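Thiol-activated cytolysin (PDB 6NAL) is a cholesterol-dependent cytolysin homologue that probably assembles on target membranes into ring-shaped oligomers and inserts beta-hairpins to form large pores. Local coordinates at residues 51-56 against 355-360; 151-156 against 186-191; 250-255 against 285-290. All blocks are in the same frame, centred on the assembly; numbering follows the deposited sequence.

Contact 1 (51-56 against 355-360); sequences EKCSYE and YVAEKT
The dense part of this contact is the face carrying Glu-51, Cys-53, Tyr-355 and Ala-357, where a tyrosine ring folds back over the neighbouring strand. Tyr-355 holds CG in the crowded position between its own backbone N and carbonyl carbon (chi1 60°), which turns the ring across the strand pair. Cys-53 CB then lies under one face of the ring, 4.0 Å from the Tyr-355 centroid and 20° off the normal, a CH-pi contact. Cys-53 SG lies obliquely to the same ring, a sulfur-aromatic contact, and reaches the methyl of Ala-357, with SG to CB at 4.1 Å. Tyr-55 CB approaches the Tyr-355 ring at its edge, 3.9 Å from CE1. A compact, weakly polar cysteine suits the place beneath the ring, and alanine adds bulk of only one methyl beside the sulfur.

Strands 44-59 and 349-372 pair antiparallel in the long sheet that, as in other cytolysins of this family, connects the body of the molecule to the C-terminal beta sandwich. Four backbone bonds join them here: the straightest runs from Cys-53 N to Tyr-355 O (2.9 Å, 171°), the shortest from Tyr-355 N to Cys-53 O (2.7 Å).

On the face of Lys-52 and Val-356 the two segments touch each other little. These residues form a non-hydrogen-bonded pair, CA to CA 4.7 Å, yet their side chains diverge, the lysine extending to a weak, long ion pair with Glu-354 while Tyr-154 covers Val-356. At the outer edge, residues 53-56 pair in parallel with a strand of the second subunit.

Contact 2 (151-156 against 186-191); sequences SLVYDE and KSVYLI
Antiparallel pairing fades out here, where strand 147-152 passes toward helix 156-163 beside the start of strand 187-202, in the large bent sheet that family members use as the core of their membrane-inserting domain. Ser-151 and Leu-190 form a hydrogen-bonded pair: Leu-190 N reaches Ser-151 O at 2.9 Å from above the carbonyl plane, while the return bond, Ser-151 N to Leu-190 O, is longer and more bent (139°). Two residues on, Val-153 N still reaches Val-188 O at 3.1 Å before the chain turns off.

Side chains pack on both faces of the pair. Tyr-189, with CG anti to its backbone N (chi1 -168°), lays its ring over the main chain of Ser-151, whose O sits 3.7 Å above the Tyr-189 ring plane, toward the rim. Leu-152 comes in at the ring's edge, the two side chains crossing at about a right angle, and its CD2 is 3.8 Å from Tyr-189 CD1. On the opposite face the branched Val-153 uses both methyls: CG2 meets Val-188 CG1 at 3.9 Å, and CG1 rests on Leu-190 CB. Such branched, apolar residues suit this buried place.

Further out, helices cover each side. Phe-163 packs on Val-153 and Leu-190, Ile-261 on Tyr-189, and the Tyr-189 hydroxyl is hydrogen-bonded to Ser-150 OG. Asp-155 N-caps helix 156-163 through Glu-158 N, so the chain passes from Val-153 into a capped helix. Ser-151 OG, also bonded to Lys-162 NZ, donates to a lone pair of Leu-152 O in the carbonyl plane, at 2.6 Å.

Contact 3 (250-255 against 285-290); sequences SKLSST and SQIDVS
An ST turn marks the point where strand 232-250 gives way to helix 254-264, and it is here that it touches the chain that leads into strand 287-294. Ser-250 carries its OG anti to the backbone N (chi1 -175°), placing the hydroxyl between the two segments. From one side it accepts the N-H of Leu-252, N to OG 3.0 Å, which closes the turn. Toward the other it donates to the main-chain oxygen of Gln-286, OG to O 3.1 Å, arriving well above the carbonyl plane (57° out of it). Serine fits because its short hydroxyl can accept and donate at once, leaving this buried group with two partners.

Beside it Leu-252 points its CB toward the second segment and forks. Its CD1 meets Ile-287 CG1 at 4.0 Å, the two side chains crossing at about a right angle, while CD2 lies against the terminal amide of Gln-286. Ile-287 is shared with helix 254-264, packing on Leu-257 and Ile-261. Just past the turn, Ser-253 N-caps that helix through Glu-256 N.

In related cytolysins the helical segment between these strands refolds into a transmembrane hairpin, and the same is probable here, with the strand pair extended. The chemistry of the contact implies a two-way tie: satisfied on two sides, the Ser-250 oxygen closes its own turn and binds it to the neighbouring chain.

Contacts 2 and 3 share one antiparallel sheet and lie about 10 Å apart between centres, while contact 1 belongs to a separate, mixed sheet, its centre about 12 Å from that of contact 2 and about 19 Å from that of contact 3. Along the chain, contact 1 closes a loop of nearly 300 residues within which contacts 2 and 3 follow in series. Each of those two brackets a mainly helical excursion, 156-183 and 254-284, consistent with the segments that become transmembrane hairpins in related cytolysins. Tyr-154 packs on Tyr-355 and Val-356, and Thr-255 OG1 bonds to Thr-360 N, so both excursions begin against segment 355-360 of strand 349-372, an interface that pore formation would probably have to open.

Contact 1 (51-56 against 355-360)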
ATOM      1  N   GLU A  51       6.077   4.750   8.139  1.00 45.02           N
ATOM      2  CA  GLU A  51       5.044   5.764   8.182  1.00 40.37           C
ATOM      3  C   GLU A  51       4.919   6.291   9.602  1.00 44.75           C
ATOM      4  O   GLU A  51       4.928   5.526  10.572  1.00 41.71           O
ATOM      5  CB  GLU A  51       3.718   5.199   7.736  1.00 40.51           C
ATOM      6  CG  GLU A  51       2.746   6.224   7.232  1.00 43.68           C
ATOM      7  CD  GLU A  51       1.379   5.574   6.936  1.00 62.01           C
ATOM      8  OE1 GLU A  51       1.194   4.342   7.206  1.00 63.67           O
ATOM      9  OE2 GLU A  51       0.488   6.305   6.438  1.00 59.84           O
ATOM     10  N   LYS A  52       4.785   7.596   9.690  1.00 43.16           N
ATOM     11  CA  LYS A  52       4.610   8.311  10.927  1.00 40.84           C
ATOM     12  C   LYS A  52       3.123   8.331  11.224  1.00 43.80           C
ATOM     13  O   LYS A  52       2.332   8.761  10.368  1.00 40.39           O
ATOM     14  CB  LYS A  52       5.169   9.724  10.795  1.00 48.08           C
ATOM     15  CG  LYS A  52       5.119  10.519  12.093  1.00 55.70           C
ATOM     16  CD  LYS A  52       5.886  11.853  12.005  1.00 56.44           C
ATOM     17  CE  LYS A  52       5.158  12.926  12.865  1.00 70.33           C
ATOM     18  NZ  LYS A  52       6.010  13.844  13.659  1.00 76.15           N
ATOM     19  N   CYS A  53       2.756   7.859  12.432  1.00 34.81           N
ATOM     20  CA  CYS A  53       1.374   7.786  12.877  1.00 36.79           C
ATOM     21  C   CYS A  53       1.262   8.316  14.290  1.00 35.25           C
ATOM     22  O   CYS A  53       2.241   8.366  15.031  1.00 41.08           O
ATOM     23  CB  CYS A  53       0.802   6.357  12.932  1.00 46.44           C
ATOM     24  SG  CYS A  53       1.072   5.406  11.500  1.00 51.08           S
ATOM     25  N   SER A  54       0.034   8.653  14.672  1.00 34.85           N
ATOM     26  CA  SER A  54      -0.315   8.947  16.043  1.00 34.82           C
ATOM     27  C   SER A  54      -1.572   8.163  16.421  1.00 42.52           C
ATOM     28  O   SER A  54      -2.396   7.800  15.585  1.00 40.37           O
ATOM     29  CB  SER A  54      -0.477  10.439  16.248  1.00 32.33           C
ATOM     30  OG  SER A  54      -1.749  10.898  15.907  1.00 46.05           O
ATOM     31  N   TYR A  55      -1.645   7.797  17.675  1.00 34.32           N
ATOM     32  CA  TYR A  55      -2.750   7.025  18.192  1.00 33.12           C
ATOM     33  C   TYR A  55      -3.386   7.893  19.258  1.00 33.38           C
ATOM     34  O   TYR A  55      -2.676   8.461  20.085  1.00 30.92           O
ATOM     35  CB  TYR A  55      -2.292   5.696  18.769  1.00 33.58           C
ATOM     36  CG  TYR A  55      -3.455   4.886  19.296  1.00 30.96           C
ATOM     37  CD1 TYR A  55      -4.316   4.217  18.434  1.00 35.45           C
ATOM     38  CD2 TYR A  55      -3.695   4.805  20.649  1.00 29.74           C
ATOM     39  CE1 TYR A  55      -5.395   3.492  18.900  1.00 34.78           C
ATOM     40  CE2 TYR A  55      -4.809   4.060  21.164  1.00 38.45           C
ATOM     41  CZ  TYR A  55      -5.638   3.421  20.280  1.00 40.73           C
ATOM     42  OH  TYR A  55      -6.701   2.692  20.705  1.00 40.81           O
ATOM     43  N   GLU A  56      -4.707   7.966  19.244  1.00 34.49           N
ATOM     44  CA  GLU A  56      -5.503   8.813  20.107  1.00 37.23           C
ATOM     45  C   GLU A  56      -6.494   7.904  20.799  1.00 35.22           C
ATOM     46  O   GLU A  56      -7.203   7.160  20.105  1.00 30.48           O
ATOM     47  CB  GLU A  56      -6.256   9.807  19.266  1.00 42.01           C
ATOM     48  CG  GLU A  56      -6.694  11.063  19.887  1.00 54.89           C
ATOM     49  CD  GLU A  56      -6.480  12.261  18.946  1.00 77.03           C
ATOM     50  OE1 GLU A  56      -7.164  13.284  19.180  1.00 77.14           O
ATOM     51  OE2 GLU A  56      -5.614  12.212  18.015  1.00 74.67           O
ATOM     52  N   TYR A 355       4.198   7.402  16.692  1.00 38.88           N
ATOM     53  CA  TYR A 355       5.041   6.242  16.525  1.00 35.20           C
ATOM     54  C   TYR A 355       5.345   6.083  15.042  1.00 34.16           C
ATOM     55  O   TYR A 355       4.690   6.676  14.181  1.00 34.12           O
ATOM     56  CB  TYR A 355       4.397   4.993  17.114  1.00 36.58           C
ATOM     57  CG  TYR A 355       3.078   4.581  16.527  1.00 39.76           C
ATOM     58  CD1 TYR A 355       1.891   5.109  16.986  1.00 34.67           C
ATOM     59  CD2 TYR A 355       3.024   3.586  15.578  1.00 41.90           C
ATOM     60  CE1 TYR A 355       0.659   4.672  16.467  1.00 36.74           C
ATOM     61  CE2 TYR A 355       1.829   3.143  15.063  1.00 37.57           C
ATOM     62  CZ  TYR A 355       0.645   3.702  15.505  1.00 34.70           C
ATOM     63  OH  TYR A 355      -0.540   3.272  14.963  1.00 52.20           O
ATOM     64  N   VAL A 356       6.361   5.276  14.766  1.00 37.60           N
ATOM     65  CA  VAL A 356       6.759   4.912  13.412  1.00 36.69           C
ATOM     66  C   VAL A 356       6.278   3.495  13.102  1.00 35.65           C
ATOM     67  O   VAL A 356       6.804   2.520  13.647  1.00 45.17           O
ATOM     68  CB  VAL A 356       8.277   4.999  13.242  1.00 41.48           C
ATOM     69  CG1 VAL A 356       8.634   4.677  11.826  1.00 45.70           C
ATOM     70  CG2 VAL A 356       8.767   6.369  13.611  1.00 42.25           C
ATOM     71  N   ALA A 357       5.287   3.351  12.227  1.00 36.40           N
ATOM     72  CA  ALA A 357       4.831   2.017  11.828  1.00 46.18           C
ATOM     73  C   ALA A 357       5.730   1.576  10.684  1.00 48.58           C
ATOM     74  O   ALA A 357       5.908   2.335   9.721  1.00 45.93           O
ATOM     75  CB  ALA A 357       3.368   2.004  11.369  1.00 30.81           C
ATOM     76  N   GLU A 358       6.298   0.368  10.788  1.00 44.87           N
ATOM     77  CA  GLU A 358       7.139  -0.203   9.731  1.00 51.41           C
ATOM     78  C   GLU A 358       6.452  -1.357   9.010  1.00 41.70           C
ATOM     79  O   GLU A 358       6.067  -2.342   9.634  1.00 48.39           O
ATOM     80  CB  GLU A 358       8.458  -0.699  10.306  1.00 55.24           C
ATOM     81  CG  GLU A 358       9.109   0.344  11.166  1.00 65.28           C
ATOM     82  CD  GLU A 358      10.397  -0.152  11.808  1.00 83.85           C
ATOM     83  OE1 GLU A 358      11.392   0.630  11.850  1.00 79.22           O
ATOM     84  OE2 GLU A 358      10.427  -1.356  12.173  1.00 77.45           O
ATOM     85  N   LYS A 359       6.297  -1.234   7.699  1.00 45.48           N
ATOM     86  CA  LYS A 359       5.653  -2.260   6.884  1.00 46.51           C
ATOM     87  C   LYS A 359       6.728  -2.899   6.015  1.00 41.47           C
ATOM     88  O   LYS A 359       7.449  -2.204   5.305  1.00 57.43           O
ATOM     89  CB  LYS A 359       4.528  -1.697   6.012  1.00 52.00           C
ATOM     90  CG  LYS A 359       3.931  -2.774   5.092  1.00 56.74           C
ATOM     91  CD  LYS A 359       2.910  -2.203   4.135  1.00 63.03           C
ATOM     92  CE  LYS A 359       2.098  -3.300   3.444  1.00 78.51           C
ATOM     93  NZ  LYS A 359       2.385  -4.698   3.912  1.00 79.89           N
ATOM     94  N   THR A 360       6.867  -4.200   6.137  1.00 44.49           N
ATOM     95  CA  THR A 360       7.755  -5.033   5.358  1.00 46.42           C
ATOM     96  C   THR A 360       6.882  -5.888   4.448  1.00 50.09           C
ATOM     97  O   THR A 360       5.880  -6.440   4.907  1.00 48.12           O
ATOM     98  CB  THR A 360       8.577  -5.908   6.292  1.00 47.47           C
ATOM     99  OG1 THR A 360       9.408  -5.099   7.144  1.00 52.38           O
ATOM    100  CG2 THR A 360       9.410  -6.861   5.468  1.00 48.35           C
TER

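Contact 2 (151-156 against 186-191)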
ATOM      1  N   SER A 151      -1.673  -5.563  20.168  1.00 29.15           N
ATOM      2  CA  SER A 151      -1.096  -4.508  19.351  1.00 38.08           C
ATOM      3  C   SER A 151       0.412  -4.660  19.393  1.00 35.67           C
ATOM      4  O   SER A 151       0.979  -5.074  20.410  1.00 31.47           O
ATOM      5  CB  SER A 151      -1.557  -3.122  19.843  1.00 42.32           C
ATOM      6  OG  SER A 151      -0.916  -2.059  19.094  1.00 42.51           O
ATOM      7  N   LEU A 152       1.063  -4.398  18.270  1.00 42.41           N
ATOM      8  CA  LEU A 152       2.468  -4.020  18.290  1.00 35.85           C
ATOM      9  C   LEU A 152       2.639  -2.804  19.179  1.00 31.96           C
ATOM     10  O   LEU A 152       1.705  -2.021  19.344  1.00 34.05           O
ATOM     11  CB  LEU A 152       2.918  -3.689  16.887  1.00 29.80           C
ATOM     12  CG  LEU A 152       3.126  -4.804  15.870  1.00 44.96           C
ATOM     13  CD1 LEU A 152       3.252  -4.161  14.442  1.00 43.36           C
ATOM     14  CD2 LEU A 152       4.299  -5.631  16.279  1.00 39.01           C
ATOM     15  N   VAL A 153       3.815  -2.652  19.783  1.00 30.23           N
ATOM     16  CA  VAL A 153       4.083  -1.511  20.654  1.00 41.35           C
ATOM     17  C   VAL A 153       5.448  -0.942  20.291  1.00 42.15           C
ATOM     18  O   VAL A 153       6.456  -1.663  20.293  1.00 41.75           O
ATOM     19  CB  VAL A 153       4.000  -1.843  22.170  1.00 40.71           C
ATOM     20  CG1 VAL A 153       2.759  -2.727  22.479  1.00 44.61           C
ATOM     21  CG2 VAL A 153       5.176  -2.567  22.684  1.00 48.84           C
ATOM     22  N   TYR A 154       5.467   0.350  19.975  1.00 34.73           N
ATOM     23  CA  TYR A 154       6.682   1.018  19.563  1.00 40.64           C
ATOM     24  C   TYR A 154       7.484   1.453  20.763  1.00 40.73           C
ATOM     25  O   TYR A 154       8.698   1.318  20.754  1.00 44.46           O
ATOM     26  CB  TYR A 154       6.347   2.234  18.700  1.00 46.07           C
ATOM     27  CG  TYR A 154       7.552   3.061  18.191  1.00 60.08           C
ATOM     28  CD1 TYR A 154       8.490   2.539  17.268  1.00 62.70           C
ATOM     29  CD2 TYR A 154       7.730   4.386  18.618  1.00 54.88           C
ATOM     30  CE1 TYR A 154       9.575   3.313  16.829  1.00 52.01           C
ATOM     31  CE2 TYR A 154       8.778   5.158  18.157  1.00 55.52           C
ATOM     32  CZ  TYR A 154       9.692   4.621  17.263  1.00 51.77           C
ATOM     33  OH  TYR A 154      10.745   5.399  16.825  1.00 71.45           O
ATOM     34  N   ASP A 155       6.830   1.995  21.796  1.00 42.51           N
ATOM     35  CA  ASP A 155       7.554   2.450  22.985  1.00 51.52           C
ATOM     36  C   ASP A 155       6.613   2.459  24.190  1.00 48.71           C
ATOM     37  O   ASP A 155       5.430   2.108  24.090  1.00 44.29           O
ATOM     38  CB  ASP A 155       8.196   3.843  22.762  1.00 49.00           C
ATOM     39  CG  ASP A 155       7.169   4.930  22.392  1.00 52.80           C
ATOM     40  OD1 ASP A 155       5.945   4.596  22.349  1.00 54.53           O
ATOM     41  OD2 ASP A 155       7.593   6.096  22.120  1.00 49.87           O
ATOM     42  N   GLU A 156       7.153   2.886  25.338  1.00 53.62           N
ATOM     43  CA  GLU A 156       6.393   2.819  26.580  1.00 61.24           C
ATOM     44  C   GLU A 156       5.106   3.625  26.490  1.00 49.57           C
ATOM     45  O   GLU A 156       4.135   3.312  27.186  1.00 42.13           O
ATOM     46  CB  GLU A 156       7.243   3.304  27.758  1.00 56.76           C
ATOM     47  CG  GLU A 156       8.416   2.390  28.143  1.00 60.48           C
ATOM     48  CD  GLU A 156       9.745   2.809  27.468  1.00 81.60           C
ATOM     49  OE1 GLU A 156       9.698   3.613  26.479  1.00 77.02           O
ATOM     50  OE2 GLU A 156      10.828   2.316  27.909  1.00 74.27           O
ATOM     51  N   LYS A 186      14.979  -6.040  17.417  1.00 67.85           N
ATOM     52  CA  LYS A 186      13.783  -6.707  17.927  1.00 56.21           C
ATOM     53  C   LYS A 186      12.541  -5.819  17.862  1.00 44.22           C
ATOM     54  O   LYS A 186      12.599  -4.598  18.021  1.00 52.39           O
ATOM     55  CB  LYS A 186      14.041  -7.135  19.377  1.00 67.64           C
ATOM     56  CG  LYS A 186      14.958  -8.357  19.577  1.00 71.03           C
ATOM     57  CD  LYS A 186      15.129  -8.667  21.065  1.00 72.09           C
ATOM     58  CE  LYS A 186      16.253  -9.635  21.316  1.00 77.17           C
ATOM     59  NZ  LYS A 186      16.614  -9.593  22.760  1.00 85.59           N
ATOM     60  N   SER A 187      11.415  -6.466  17.622  1.00 46.02           N
ATOM     61  CA  SER A 187      10.085  -5.890  17.697  1.00 43.63           C
ATOM     62  C   SER A 187       9.285  -6.583  18.792  1.00 44.00           C
ATOM     63  O   SER A 187       9.659  -7.669  19.273  1.00 40.68           O
ATOM     64  CB  SER A 187       9.362  -6.035  16.355  1.00 52.42           C
ATOM     65  OG  SER A 187       9.107  -7.406  16.068  1.00 59.12           O
ATOM     66  N   VAL A 188       8.184  -5.934  19.204  1.00 43.48           N
ATOM     67  CA  VAL A 188       7.409  -6.392  20.361  1.00 33.39           C
ATOM     68  C   VAL A 188       5.920  -6.387  20.048  1.00 32.74           C
ATOM     69  O   VAL A 188       5.366  -5.380  19.606  1.00 30.78           O
ATOM     70  CB  VAL A 188       7.674  -5.533  21.615  1.00 40.83           C
ATOM     71  CG1 VAL A 188       6.878  -6.020  22.803  1.00 42.94           C
ATOM     72  CG2 VAL A 188       9.164  -5.465  21.961  1.00 47.17           C
ATOM     73  N   TYR A 189       5.258  -7.480  20.344  1.00 32.39           N
ATOM     74  CA  TYR A 189       3.816  -7.545  20.275  1.00 37.53           C
ATOM     75  C   TYR A 189       3.220  -7.888  21.646  1.00 35.91           C
ATOM     76  O   TYR A 189       3.689  -8.792  22.338  1.00 30.94           O
ATOM     77  CB  TYR A 189       3.446  -8.587  19.223  1.00 26.77           C
ATOM     78  CG  TYR A 189       2.011  -8.584  18.835  1.00 34.14           C
ATOM     79  CD1 TYR A 189       1.535  -7.725  17.888  1.00 40.63           C
ATOM     80  CD2 TYR A 189       1.133  -9.420  19.431  1.00 26.58           C
ATOM     81  CE1 TYR A 189       0.204  -7.698  17.531  1.00 42.99           C
ATOM     82  CE2 TYR A 189      -0.223  -9.422  19.064  1.00 39.51           C
ATOM     83  CZ  TYR A 189      -0.675  -8.545  18.118  1.00 40.88           C
ATOM     84  OH  TYR A 189      -2.003  -8.520  17.764  1.00 51.30           O
ATOM     85  N   LEU A 190       2.130  -7.230  21.997  1.00 38.79           N
ATOM     86  CA  LEU A 190       1.570  -7.393  23.335  1.00 31.13           C
ATOM     87  C   LEU A 190       0.089  -7.711  23.320  1.00 28.01           C
ATOM     88  O   LEU A 190      -0.702  -7.013  22.688  1.00 33.51           O
ATOM     89  CB  LEU A 190       1.785  -6.150  24.170  1.00 35.39           C
ATOM     90  CG  LEU A 190       1.731  -6.387  25.679  1.00 38.44           C
ATOM     91  CD1 LEU A 190       3.003  -7.035  26.130  1.00 42.15           C
ATOM     92  CD2 LEU A 190       1.528  -5.025  26.360  1.00 34.80           C
ATOM     93  N   ILE A 191      -0.283  -8.745  24.059  1.00 35.29           N
ATOM     94  CA  ILE A 191      -1.669  -9.132  24.257  1.00 32.63           C
ATOM     95  C   ILE A 191      -2.008  -8.976  25.730  1.00 27.18           C
ATOM     96  O   ILE A 191      -1.218  -9.348  26.604  1.00 31.90           O
ATOM     97  CB  ILE A 191      -1.882 -10.591  23.796  1.00 31.89           C
ATOM     98  CG1 ILE A 191      -1.618 -10.721  22.293  1.00 39.67           C
ATOM     99  CG2 ILE A 191      -3.289 -11.107  24.115  1.00 34.10           C
ATOM    100  CD1 ILE A 191      -1.601 -12.145  21.824  1.00 43.28           C
TER

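Contact 3 (250-255 against 285-290)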
ATOM      1  N   SER A 250      10.764 -10.627  19.136  1.00 54.50           N
ATOM      2  CA  SER A 250      11.345 -11.366  18.024  1.00 45.87           C
ATOM      3  C   SER A 250      12.309 -10.479  17.267  1.00 52.59           C
ATOM      4  O   SER A 250      12.162  -9.260  17.265  1.00 52.64           O
ATOM      5  CB  SER A 250      10.255 -11.850  17.073  1.00 48.79           C
ATOM      6  OG  SER A 250      10.800 -12.653  16.062  1.00 52.40           O
ATOM      7  N   LYS A 251      13.285 -11.090  16.598  1.00 60.09           N
ATOM      8  CA  LYS A 251      14.067 -10.334  15.624  1.00 58.75           C
ATOM      9  C   LYS A 251      13.370 -10.256  14.271  1.00 51.13           C
ATOM     10  O   LYS A 251      13.781  -9.450  13.429  1.00 58.28           O
ATOM     11  CB  LYS A 251      15.473 -10.932  15.517  1.00 65.20           C
ATOM     12  CG  LYS A 251      16.343 -10.532  16.713  1.00 66.72           C
ATOM     13  CD  LYS A 251      17.743 -11.036  16.581  1.00 74.28           C
ATOM     14  CE  LYS A 251      18.789  -9.902  16.840  1.00 99.45           C
ATOM     15  NZ  LYS A 251      19.740 -10.211  17.963  1.00102.00           N
ATOM     16  N   LEU A 252      12.362 -11.103  14.029  1.00 52.48           N
ATOM     17  CA  LEU A 252      11.468 -10.928  12.890  1.00 52.57           C
ATOM     18  C   LEU A 252      11.002  -9.488  12.740  1.00 54.31           C
ATOM     19  O   LEU A 252      11.061  -8.706  13.695  1.00 57.86           O
ATOM     20  CB  LEU A 252      10.206 -11.777  13.003  1.00 49.77           C
ATOM     21  CG  LEU A 252      10.286 -13.290  13.169  1.00 67.38           C
ATOM     22  CD1 LEU A 252       8.918 -13.940  13.487  1.00 58.23           C
ATOM     23  CD2 LEU A 252      10.907 -13.886  11.907  1.00 60.05           C
ATOM     24  N   SER A 253      10.544  -9.123  11.546  1.00 48.52           N
ATOM     25  CA  SER A 253       9.983  -7.805  11.312  1.00 48.95           C
ATOM     26  C   SER A 253       8.648  -7.647  12.038  1.00 52.51           C
ATOM     27  O   SER A 253       7.938  -8.630  12.290  1.00 43.25           O
ATOM     28  CB  SER A 253       9.763  -7.621   9.827  1.00 40.56           C
ATOM     29  OG  SER A 253       8.668  -8.435   9.427  1.00 44.73           O
ATOM     30  N   SER A 254       8.304  -6.387  12.351  1.00 44.98           N
ATOM     31  CA  SER A 254       6.999  -6.077  12.919  1.00 45.12           C
ATOM     32  C   SER A 254       5.883  -6.751  12.140  1.00 38.63           C
ATOM     33  O   SER A 254       4.926  -7.271  12.714  1.00 42.93           O
ATOM     34  CB  SER A 254       6.760  -4.569  12.920  1.00 34.43           C
ATOM     35  OG  SER A 254       7.924  -3.899  13.275  1.00 62.39           O
ATOM     36  N   THR A 255       5.941  -6.659  10.819  1.00 42.06           N
ATOM     37  CA  THR A 255       4.835  -7.138  10.004  1.00 34.06           C
ATOM     38  C   THR A 255       4.717  -8.652  10.115  1.00 44.87           C
ATOM     39  O   THR A 255       3.611  -9.195  10.222  1.00 42.20           O
ATOM     40  CB  THR A 255       5.038  -6.724   8.546  1.00 45.93           C
ATOM     41  OG1 THR A 255       5.048  -5.283   8.442  1.00 47.70           O
ATOM     42  CG2 THR A 255       3.954  -7.355   7.682  1.00 35.18           C
ATOM     43  N   SER A 285       9.844 -20.415  16.145  1.00 67.13           N
ATOM     44  CA  SER A 285      11.029 -20.684  16.948  1.00 64.57           C
ATOM     45  C   SER A 285      11.782 -19.414  17.273  1.00 59.07           C
ATOM     46  O   SER A 285      12.598 -19.401  18.192  1.00 63.47           O
ATOM     47  CB  SER A 285      11.947 -21.643  16.196  1.00 68.74           C
ATOM     48  OG  SER A 285      12.338 -21.074  14.952  1.00 73.51           O
ATOM     49  N   GLN A 286      11.544 -18.353  16.519  1.00 67.83           N
ATOM     50  CA  GLN A 286      12.232 -17.091  16.706  1.00 61.53           C
ATOM     51  C   GLN A 286      11.476 -16.155  17.620  1.00 48.86           C
ATOM     52  O   GLN A 286      11.872 -15.000  17.754  1.00 53.27           O
ATOM     53  CB  GLN A 286      12.436 -16.411  15.349  1.00 65.46           C
ATOM     54  CG  GLN A 286      13.580 -16.997  14.524  1.00 78.63           C
ATOM     55  CD  GLN A 286      13.542 -16.539  13.090  1.00 76.60           C
ATOM     56  OE1 GLN A 286      13.105 -17.290  12.234  1.00 72.97           O
ATOM     57  NE2 GLN A 286      14.002 -15.311  12.812  1.00 77.95           N
ATOM     58  N   ILE A 287      10.374 -16.603  18.210  1.00 55.83           N
ATOM     59  CA  ILE A 287       9.523 -15.758  19.048  1.00 60.12           C
ATOM     60  C   ILE A 287       9.648 -16.199  20.501  1.00 46.63           C
ATOM     61  O   ILE A 287       9.293 -17.329  20.856  1.00 50.42           O
ATOM     62  CB  ILE A 287       8.065 -15.797  18.560  1.00 55.81           C
ATOM     63  CG1 ILE A 287       8.034 -15.383  17.079  1.00 47.91           C
ATOM     64  CG2 ILE A 287       7.195 -14.876  19.375  1.00 44.00           C
ATOM     65  CD1 ILE A 287       6.657 -15.416  16.430  1.00 49.15           C
ATOM     66  N   ASP A 288      10.138 -15.288  21.336  1.00 53.66           N
ATOM     67  CA  ASP A 288      10.238 -15.483  22.780  1.00 52.15           C
ATOM     68  C   ASP A 288       8.975 -14.984  23.488  1.00 60.81           C
ATOM     69  O   ASP A 288       8.577 -13.827  23.311  1.00 61.47           O
ATOM     70  CB  ASP A 288      11.441 -14.728  23.354  1.00 52.10           C
ATOM     71  CG  ASP A 288      12.789 -15.311  22.930  1.00 80.21           C
ATOM     72  OD1 ASP A 288      12.859 -16.498  22.517  1.00 89.66           O
ATOM     73  OD2 ASP A 288      13.795 -14.562  23.019  1.00 84.83           O
ATOM     74  N   VAL A 289       8.386 -15.829  24.334  1.00 55.79           N
ATOM     75  CA  VAL A 289       7.140 -15.512  25.028  1.00 53.36           C
ATOM     76  C   VAL A 289       7.428 -15.223  26.498  1.00 46.07           C
ATOM     77  O   VAL A 289       8.215 -15.921  27.142  1.00 47.57           O
ATOM     78  CB  VAL A 289       6.117 -16.657  24.898  1.00 45.82           C
ATOM     79  CG1 VAL A 289       4.773 -16.212  25.457  1.00 47.67           C
ATOM     80  CG2 VAL A 289       6.009 -17.127  23.464  1.00 52.91           C
ATOM     81  N   SER A 290       6.793 -14.184  27.020  1.00 45.25           N
ATOM     82  CA  SER A 290       6.846 -13.841  28.430  1.00 43.25           C
ATOM     83  C   SER A 290       5.425 -13.593  28.867  1.00 38.74           C
ATOM     84  O   SER A 290       4.634 -13.081  28.093  1.00 37.43           O
ATOM     85  CB  SER A 290       7.669 -12.621  28.686  1.00 39.37           C
ATOM     86  OG  SER A 290       9.012 -12.945  28.429  1.00 59.75           O
TER